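Local coordinates for protein Cyp101j2 (Sphingobium yanoikuyae, PDB 5KYO) that probably hydroxylates 1,8-cineole as a heme-dependent cytochrome P450 monooxygenase, at residues D48-V53 and N415-S420; P78-H83 and V107-E112; L279-S284 and G419-F424. All coordinates share one frame; numbering follows the deposited sequence. Where two conformers were deposited one is given.

Contact 1 of 3, residues D48-V53 and N415-S420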
loop_
_atom_site.group_PDB
_atom_site.type_symbol
_atom_site.label_atom_id
_atom_site.label_comp_id
_atom_site.label_asym_id
_atom_site.label_seq_id
_atom_site.Cartn_x
_atom_site.Cartn_y
_atom_site.Cartn_z
ATOM N N ASP A 48 -14.275 -12.315 -3.759
ATOM C CA ASP A 48 -14.000 -11.236 -4.722
ATOM C C ASP A 48 -13.173 -10.165 -3.989
ATOM O O ASP A 48 -13.654 -9.537 -3.046
ATOM C CB ASP A 48 -15.303 -10.639 -5.298
ATOM C CG ASP A 48 -15.077 -9.822 -6.567
ATOM O OD1 ASP A 48 -13.911 -9.501 -6.857
ATOM O OD2 ASP A 48 -16.060 -9.504 -7.280
ATOM N N ILE A 49 -11.921 -9.996 -4.407
ATOM C CA ILE A 49 -11.001 -9.068 -3.727
ATOM C C ILE A 49 -11.437 -7.632 -3.984
ATOM O O ILE A 49 -10.964 -6.709 -3.323
ATOM C CB ILE A 49 -9.546 -9.284 -4.192
ATOM C CG1 ILE A 49 -8.536 -8.494 -3.337
ATOM C CG2 ILE A 49 -9.423 -8.915 -5.632
ATOM C CD1 ILE A 49 -8.690 -8.674 -1.818
ATOM N N TYR A 50 -12.358 -7.442 -4.928
ATOM C CA TYR A 50 -12.869 -6.105 -5.227
ATOM C C TYR A 50 -14.217 -5.778 -4.571
ATOM O O TYR A 50 -14.661 -4.624 -4.578
ATOM C CB TYR A 50 -12.959 -5.933 -6.731
ATOM C CG TYR A 50 -11.600 -6.089 -7.360
ATOM C CD1 TYR A 50 -10.615 -5.132 -7.162
ATOM C CD2 TYR A 50 -11.282 -7.206 -8.112
ATOM C CE1 TYR A 50 -9.365 -5.269 -7.718
ATOM C CE2 TYR A 50 -10.017 -7.351 -8.681
ATOM C CZ TYR A 50 -9.062 -6.374 -8.470
ATOM O OH TYR A 50 -7.800 -6.494 -9.022
ATOM N N ARG A 51 -14.845 -6.799 -4.001
ATOM C CA ARG A 51 -16.180 -6.687 -3.401
ATOM C C ARG A 51 -16.134 -6.036 -2.022
ATOM O O ARG A 51 -15.222 -6.295 -1.238
ATOM C CB ARG A 51 -16.814 -8.076 -3.324
ATOM C CG ARG A 51 -18.023 -8.215 -2.402
ATOM C CD ARG A 51 -18.349 -9.680 -2.236
ATOM N NE ARG A 51 -18.731 -10.292 -3.502
ATOM C CZ ARG A 51 -18.928 -11.597 -3.663
ATOM N NH1 ARG A 51 -18.751 -12.423 -2.646
ATOM N NH2 ARG A 51 -19.282 -12.078 -4.845
ATOM N N ASP A 52 -17.110 -5.177 -1.742
ATOM C CA ASP A 52 -17.152 -4.438 -0.483
ATOM C C ASP A 52 -17.272 -5.327 0.735
ATOM O O ASP A 52 -17.843 -6.419 0.685
ATOM C CB ASP A 52 -18.316 -3.440 -0.462
ATOM C CG ASP A 52 -18.013 -2.181 -1.235
ATOM O OD1 ASP A 52 -16.822 -1.959 -1.537
ATOM O OD2 ASP A 52 -18.952 -1.402 -1.503
ATOM N N VAL A 53 -16.722 -4.841 1.838
ATOM C CA VAL A 53 -16.953 -5.459 3.137
ATOM C C VAL A 53 -18.456 -5.389 3.413
ATOM O O VAL A 53 -19.075 -4.355 3.177
ATOM C CB VAL A 53 -16.155 -4.748 4.252
ATOM C CG1 VAL A 53 -16.467 -5.358 5.603
ATOM C CG2 VAL A 53 -14.667 -4.839 3.965
ATOM N N ASN A 415 -12.792 -3.384 -0.215
ATOM C CA ASN A 415 -11.652 -4.235 -0.531
ATOM C C ASN A 415 -11.094 -3.877 -1.893
ATOM O O ASN A 415 -11.779 -3.300 -2.727
ATOM C CB ASN A 415 -12.031 -5.720 -0.556
ATOM C CG ASN A 415 -12.253 -6.304 0.834
ATOM O OD1 ASN A 415 -11.306 -6.493 1.606
ATOM N ND2 ASN A 415 -13.495 -6.657 1.130
ATOM N N GLY A 416 -9.863 -4.278 -2.124
ATOM C CA GLY A 416 -9.241 -4.121 -3.431
ATOM C C GLY A 416 -7.790 -4.439 -3.202
ATOM O O GLY A 416 -7.425 -5.017 -2.176
ATOM N N ILE A 417 -6.932 -4.084 -4.149
ATOM C CA ILE A 417 -5.509 -4.319 -3.964
ATOM C C ILE A 417 -5.031 -3.544 -2.740
ATOM O O ILE A 417 -4.131 -3.980 -2.018
ATOM C CB ILE A 417 -4.702 -3.923 -5.214
ATOM C CG1 ILE A 417 -5.027 -4.877 -6.362
ATOM C CG2 ILE A 417 -3.215 -3.957 -4.944
ATOM C CD1 ILE A 417 -6.090 -4.376 -7.262
ATOM N N VAL A 418 -5.639 -2.385 -2.516
ATOM C CA VAL A 418 -5.409 -1.650 -1.274
ATOM C C VAL A 418 -6.782 -1.437 -0.615
ATOM O O VAL A 418 -7.649 -0.731 -1.146
ATOM C CB VAL A 418 -4.670 -0.301 -1.489
ATOM C CG1 VAL A 418 -4.319 0.287 -0.172
ATOM C CG2 VAL A 418 -3.380 -0.507 -2.322
ATOM N N GLY A 419 -6.992 -2.110 0.513
ATOM C CA GLY A 419 -8.211 -1.939 1.299
ATOM C C GLY A 419 -8.362 -0.524 1.808
ATOM O O GLY A 419 -7.385 0.235 1.805
ATOM N N SER A 420 -9.572 -0.178 2.257
ATOM C CA SER A 420 -9.903 1.185 2.695
ATOM C C SER A 420 -11.153 1.265 3.580
ATOM O O SER A 420 -12.039 0.417 3.514
ATOM C CB SER A 420 -10.122 2.105 1.495
ATOM O OG SER A 420 -11.172 1.630 0.661
#
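Asn415 and Arg51 make the one hydrogen bond across the contact. Asn415 ND2 gives a proton to Arg51 O at 3.0 Å, with an N-H...O angle of 161°; the acceptor lies practically in the plane of the amide, and the approach runs nearly along the C=O axis. CG of Asn415 stands beside the backbone N (chi1 -74°), which carries the amide across to the 48-53 segment. OD1, at the other end of the same group, accepts from Trp63 NE1 on helix 59-69, so both ends of the amide are held and its rotation is fixed.

Backbone atoms also come close. Ile49 O sits 2.9 Å from Gly416 N, but the angle is too poor for a hydrogen bond, and the same oxygen is 3.1 Å from Asn415 CB. Tyr50 CD1 lies 4.1 Å from Gly416 CA, in an oblique approach.

Two aliphatic side chains make van der Waals contacts with polar atoms. Ile49 lays CG1 alongside Gly416 O at 3.8 Å, and Val53 CG2 rests 3.6 Å from Asn415 ND2, the side chains of Val53 and Asn415 crossing at about a right angle. The apolar pair is Tyr50 and Ile417, which run side by side, Ile417 CD1 near the plane of the ring at its edge; Ile417 was modelled in two conformers, so the closeness of that approach is doubtful. Tyr50 OH is hydrogen-bonded to Val109 O.

Within 48-53, a type I turn from Asp48 to Arg51 is joined by an Asx turn, Asp48 OD1 taking the proton of Tyr50 N at 3.2 Å. Across from this turn, 415-419 links strands 413-414 and 420-421 of a C-terminal beta hairpin, whose connecting loop in P450s commonly reaches toward the substrate pocket as substrate recognition site 6.

Contact 2 of 3, residues P78-H83 and V107-E112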
loop_
_atom_site.group_PDB
_atom_site.type_symbol
_atom_site.label_atom_id
_atom_site.label_comp_id
_atom_site.label_asym_id
_atom_site.label_seq_id
_atom_site.Cartn_x
_atom_site.Cartn_y
_atom_site.Cartn_z
ATOM N N PRO A 78 -13.578 -18.689 -8.143
ATOM C CA PRO A 78 -13.863 -18.525 -9.575
ATOM C C PRO A 78 -13.817 -17.071 -10.047
ATOM O O PRO A 78 -13.790 -16.830 -11.252
ATOM C CB PRO A 78 -15.286 -19.078 -9.711
ATOM C CG PRO A 78 -15.900 -18.848 -8.365
ATOM C CD PRO A 78 -14.778 -19.097 -7.386
ATOM N N HIS A 79 -13.823 -16.122 -9.114
ATOM C CA HIS A 79 -13.854 -14.703 -9.467
ATOM C C HIS A 79 -12.504 -14.225 -10.012
ATOM O O HIS A 79 -11.467 -14.809 -9.695
ATOM C CB HIS A 79 -14.254 -13.864 -8.251
ATOM C CG HIS A 79 -15.674 -14.062 -7.823
ATOM N ND1 HIS A 79 -16.679 -13.168 -8.134
ATOM C CD2 HIS A 79 -16.262 -15.059 -7.121
ATOM C CE1 HIS A 79 -17.824 -13.608 -7.639
ATOM N NE2 HIS A 79 -17.597 -14.752 -7.019
ATOM N N ASN A 80 -12.532 -13.181 -10.841
ATOM C CA ASN A 80 -11.307 -12.524 -11.312
ATOM C C ASN A 80 -10.334 -13.495 -11.994
ATOM O O ASN A 80 -9.213 -13.665 -11.546
ATOM C CB ASN A 80 -10.624 -11.812 -10.123
ATOM C CG ASN A 80 -11.493 -10.716 -9.529
ATOM O OD1 ASN A 80 -12.090 -9.923 -10.259
ATOM N ND2 ASN A 80 -11.603 -10.691 -8.199
ATOM N N GLY A 81 -10.785 -14.159 -13.057
ATOM C CA GLY A 81 -9.955 -15.113 -13.778
ATOM C C GLY A 81 -9.813 -16.493 -13.142
ATOM O O GLY A 81 -9.370 -17.446 -13.790
ATOM N N GLY A 82 -10.190 -16.609 -11.873
ATOM C CA GLY A 82 -9.969 -17.834 -11.122
ATOM C C GLY A 82 -8.575 -17.847 -10.521
ATOM O O GLY A 82 -7.584 -17.775 -11.253
ATOM N N HIS A 83 -8.482 -17.923 -9.196
ATOM C CA HIS A 83 -7.164 -17.884 -8.569
ATOM C C HIS A 83 -7.145 -18.434 -7.154
ATOM O O HIS A 83 -8.157 -18.430 -6.458
ATOM C CB HIS A 83 -6.610 -16.446 -8.580
ATOM C CG HIS A 83 -7.401 -15.476 -7.757
ATOM N ND1 HIS A 83 -7.132 -15.240 -6.427
ATOM C CD2 HIS A 83 -8.445 -14.670 -8.078
ATOM C CE1 HIS A 83 -7.971 -14.330 -5.961
ATOM N NE2 HIS A 83 -8.779 -13.970 -6.943
ATOM N N VAL A 107 0.981 -9.733 -10.688
ATOM C CA VAL A 107 0.665 -9.517 -9.276
ATOM C C VAL A 107 -0.754 -9.040 -9.087
ATOM O O VAL A 107 -1.175 -8.795 -7.967
ATOM C CB VAL A 107 1.611 -8.478 -8.593
ATOM C CG1 VAL A 107 3.035 -8.978 -8.563
ATOM C CG2 VAL A 107 1.505 -7.110 -9.253
ATOM N N LEU A 108 -1.482 -8.907 -10.189
ATOM C CA LEU A 108 -2.835 -8.382 -10.169
ATOM C C LEU A 108 -3.794 -9.385 -10.797
ATOM O O LEU A 108 -3.430 -10.104 -11.741
ATOM C CB LEU A 108 -2.904 -7.037 -10.908
ATOM C CG LEU A 108 -2.119 -5.879 -10.287
ATOM C CD1 LEU A 108 -2.471 -4.552 -10.966
ATOM C CD2 LEU A 108 -2.371 -5.791 -8.779
ATOM N N VAL A 109 -5.010 -9.443 -10.262
ATOM C CA VAL A 109 -6.079 -10.252 -10.853
ATOM C C VAL A 109 -7.174 -9.347 -11.416
ATOM O O VAL A 109 -7.421 -8.268 -10.879
ATOM C CB VAL A 109 -6.688 -11.234 -9.832
ATOM C CG1 VAL A 109 -5.626 -12.201 -9.320
ATOM C CG2 VAL A 109 -7.314 -10.477 -8.689
ATOM N N PRO A 110 -7.816 -9.757 -12.525
ATOM C CA PRO A 110 -7.574 -10.967 -13.323
ATOM C C PRO A 110 -6.253 -10.913 -14.078
ATOM O O PRO A 110 -5.842 -9.829 -14.517
ATOM C CB PRO A 110 -8.751 -10.980 -14.311
ATOM C CG PRO A 110 -9.756 -10.038 -13.745
ATOM C CD PRO A 110 -8.958 -8.991 -13.049
ATOM N N LYS A 111 -5.600 -12.064 -14.230
ATOM C CA LYS A 111 -4.290 -12.118 -14.884
ATOM C C LYS A 111 -4.294 -11.626 -16.335
ATOM O O LYS A 111 -3.410 -10.870 -16.736
ATOM C CB LYS A 111 -3.730 -13.541 -14.841
ATOM C CG LYS A 111 -2.623 -13.775 -15.886
ATOM C CD LYS A 111 -1.936 -15.124 -15.725
ATOM C CE LYS A 111 -0.617 -15.151 -16.486
ATOM N NZ LYS A 111 0.090 -16.467 -16.366
ATOM N N GLU A 112 -5.285 -12.041 -17.119
ATOM C CA GLU A 112 -5.284 -11.722 -18.548
ATOM C C GLU A 112 -5.986 -10.406 -18.855
ATOM O O GLU A 112 -6.349 -10.149 -19.999
ATOM C CB GLU A 112 -5.932 -12.849 -19.358
HETATM O O HOH W 1 -6.731 -14.377 -12.467
#
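The imidazole of His83 takes Val109 CG1 over one face, in a CH-pi contact with the methyl 4.1 Å from the ring centroid and 19° off the ring normal. The methyl is displaced toward the rim, nearest CD2 and CG, while Val109 CG2 approaches His83 NE2 at 4.2 Å. The two side chains cross at about a right angle. Met339 and Met341 of strand 339-343 also touch the imidazole.

Asn80 uses carbon rather than its amide here: CB meets Val109 CG2 at 3.8 Å, and the Pro110 ring, which follows a cis peptide, packs its CG against Asn80 CA, also at 3.8 Å. The ND2 end turns to Asp48 OD1, which accepts a hydrogen bond from it. A water bridges the backbones, donating to Asn80 O at 2.7 Å and accepting from Lys111 N at 3.1 Å, in the first turn of the helix N-capped by Pro110.

Asn80 and Gly81 sit at the corners of a type I' turn, the tight link of the beta hairpin 74-77/83-86 in the P450 beta-sheet domain, here packed against the entry to the B' helix.

Contact 3 of 3, residues L279-S284 and G419-F424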
loop_
_atom_site.group_PDB
_atom_site.type_symbol
_atom_site.label_atom_id
_atom_site.label_comp_id
_atom_site.label_asym_id
_atom_site.label_seq_id
_atom_site.Cartn_x
_atom_site.Cartn_y
_atom_site.Cartn_z
ATOM N N LEU A 279 -3.769 6.053 6.410
ATOM C CA LEU A 279 -4.198 7.205 7.212
ATOM C C LEU A 279 -5.686 7.147 7.507
ATOM O O LEU A 279 -6.133 7.565 8.592
ATOM C CB LEU A 279 -3.866 8.533 6.509
ATOM C CG LEU A 279 -2.408 8.951 6.439
ATOM C CD1 LEU A 279 -2.229 10.011 5.361
ATOM C CD2 LEU A 279 -1.979 9.505 7.800
ATOM N N GLY A 280 -6.460 6.650 6.547
ATOM C CA GLY A 280 -7.884 6.456 6.769
ATOM C C GLY A 280 -8.185 5.511 7.911
ATOM O O GLY A 280 -9.014 5.827 8.763
ATOM N N PHE A 281 -7.542 4.340 7.929
ATOM C CA PHE A 281 -7.759 3.381 9.014
ATOM C C PHE A 281 -7.278 3.949 10.347
ATOM O O PHE A 281 -7.938 3.790 11.368
ATOM C CB PHE A 281 -7.045 2.061 8.734
ATOM C CG PHE A 281 -7.827 1.108 7.864
ATOM C CD1 PHE A 281 -8.862 0.343 8.392
ATOM C CD2 PHE A 281 -7.477 0.921 6.525
ATOM C CE1 PHE A 281 -9.565 -0.562 7.598
ATOM C CE2 PHE A 281 -8.177 0.023 5.720
ATOM C CZ PHE A 281 -9.225 -0.726 6.261
ATOM N N THR A 282 -6.135 4.632 10.312
ATOM C CA THR A 282 -5.542 5.194 11.522
ATOM C C THR A 282 -6.482 6.200 12.159
ATOM O O THR A 282 -6.850 6.059 13.342
ATOM C CB THR A 282 -4.189 5.867 11.232
ATOM O OG1 THR A 282 -3.271 4.885 10.738
ATOM C CG2 THR A 282 -3.609 6.496 12.502
ATOM N N PHE A 283 -6.907 7.190 11.380
ATOM C CA PHE A 283 -7.750 8.234 11.967
ATOM C C PHE A 283 -9.212 7.841 12.211
ATOM O O PHE A 283 -9.824 8.365 13.148
ATOM C CB PHE A 283 -7.660 9.517 11.130
ATOM C CG PHE A 283 -6.463 10.347 11.496
ATOM C CD1 PHE A 283 -5.232 10.080 10.917
ATOM C CD2 PHE A 283 -6.550 11.323 12.480
ATOM C CE1 PHE A 283 -4.102 10.811 11.266
ATOM C CE2 PHE A 283 -5.427 12.064 12.845
ATOM C CZ PHE A 283 -4.201 11.807 12.236
ATOM N N SER A 284 -9.783 6.928 11.425
ATOM C CA SER A 284 -11.127 6.442 11.783
ATOM C C SER A 284 -11.051 5.646 13.073
ATOM O O SER A 284 -11.983 5.679 13.885
ATOM C CB SER A 284 -11.784 5.595 10.664
ATOM O OG SER A 284 -11.038 4.435 10.320
ATOM N N GLY A 419 -6.992 -2.110 0.513
ATOM C CA GLY A 419 -8.211 -1.939 1.299
ATOM C C GLY A 419 -8.362 -0.524 1.808
ATOM O O GLY A 419 -7.385 0.235 1.805
ATOM N N SER A 420 -9.572 -0.178 2.257
ATOM C CA SER A 420 -9.903 1.185 2.695
ATOM C C SER A 420 -11.153 1.265 3.580
ATOM O O SER A 420 -12.039 0.417 3.514
ATOM C CB SER A 420 -10.122 2.105 1.495
ATOM O OG SER A 420 -11.172 1.630 0.661
ATOM N N VAL A 421 -11.185 2.304 4.409
ATOM C CA VAL A 421 -12.404 2.793 5.040
ATOM C C VAL A 421 -12.984 3.784 4.031
ATOM O O VAL A 421 -12.273 4.664 3.545
ATOM C CB VAL A 421 -12.127 3.516 6.404
ATOM C CG1 VAL A 421 -13.422 3.919 7.088
ATOM C CG2 VAL A 421 -11.246 2.685 7.319
ATOM N N LYS A 422 -14.245 3.616 3.666
ATOM C CA LYS A 422 -14.912 4.565 2.786
ATOM C C LYS A 422 -14.953 5.949 3.459
ATOM O O LYS A 422 -14.961 6.038 4.714
ATOM C CB LYS A 422 -16.321 4.070 2.434
ATOM C CG LYS A 422 -16.332 2.723 1.722
ATOM C CD LYS A 422 -17.710 2.386 1.201
ATOM C CE LYS A 422 -17.755 1.033 0.484
ATOM N NZ LYS A 422 -19.161 0.529 0.444
ATOM N N PRO A 423 -14.957 7.023 2.639
ATOM C CA PRO A 423 -14.813 8.408 3.105
ATOM C C PRO A 423 -15.653 8.727 4.332
ATOM O O PRO A 423 -16.850 8.449 4.358
ATOM C CB PRO A 423 -15.272 9.230 1.899
ATOM C CG PRO A 423 -14.828 8.409 0.728
ATOM C CD PRO A 423 -14.976 6.954 1.158
ATOM N N PHE A 424 -15.020 9.290 5.351
ATOM C CA PHE A 424 -15.744 9.581 6.589
ATOM C C PHE A 424 -15.523 11.025 7.012
ATOM O O PHE A 424 -14.570 11.671 6.592
ATOM C CB PHE A 424 -15.309 8.622 7.702
ATOM C CG PHE A 424 -13.822 8.627 7.966
ATOM C CD1 PHE A 424 -12.963 7.811 7.231
ATOM C CD2 PHE A 424 -13.280 9.449 8.950
ATOM C CE1 PHE A 424 -11.586 7.822 7.477
ATOM C CE2 PHE A 424 -11.914 9.453 9.212
ATOM C CZ PHE A 424 -11.063 8.647 8.463
#
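Phe281 and Val421 cross obliquely, the valine pushing its CG2 methyl over one face of the phenyl ring. That carbon is 3.7 Å from the ring centroid and 20° off the normal, displaced toward Phe281 CD1, which it meets at 3.5 Å. Val421 has CG1 anti to its backbone N (chi1 -176°), and this places CG2 nearest the helix, on the Phe281 ring, with CG1 farther off. The far rim of the same ring reaches the backbone of the other segment: Phe281 CE2 comes to 3.7 Å from Ser420 CA, and Gly419 O lies in the ring plane at an edge. Phe59 and His60 from helix 59-69 meet Phe281 edge-to-face, so the ring sits in an aromatic cluster.

Helix 273-288 is the C-terminal part of the long central helix that crosses the P450 fold beside the heme, and the chain facing it includes the second strand of the small C-terminal hairpin, 413-414/420-421, and its continuation. The nearest CA atoms of the two segments are those of Gly280 and Val421, 6.1 Å apart.

Ser284, one helical turn beyond Gly280, sets its CB over a face of the Phe424 ring, 4.0 Å from the centroid. CG of Phe424 lies between its own backbone N and carbonyl carbon (chi1 56°), and the ring lies against Gly280, where no side chain intervenes. Phe424 CZ is 3.5 Å from Gly280 O, approached obliquely, although that carbonyl already accepts the helical bond from Ser284 N. Phe283 touches Phe424 CZ lightly, through its C and CB; its own ring stacks on Phe172 and meets Trp396.

Overall arrangement
Contacts 1 and 3 share Gly419 and Ser420, so the C-terminal hairpin faces the 48-53 segment through its loop and helix 273-288 through what follows; their centres are 13 Å apart. A salt bridge between Asp52 OD2 and Lys422 NZ, 2.8 Å, joins them a second time. Contact 2, nested in sequence within the span closed by contact 1, is tied to it by the probable hydrogen bond between Tyr50 OH and Val109 O, 2.6 Å long. Contacts 2 and 3 stay about 11 Å apart at their nearest atoms. From the heme, the side chains of Ile417, Phe281 and Val109 lie about 8, 9 and 13 Å away; judged by these, contact 2 is the farthest of the three.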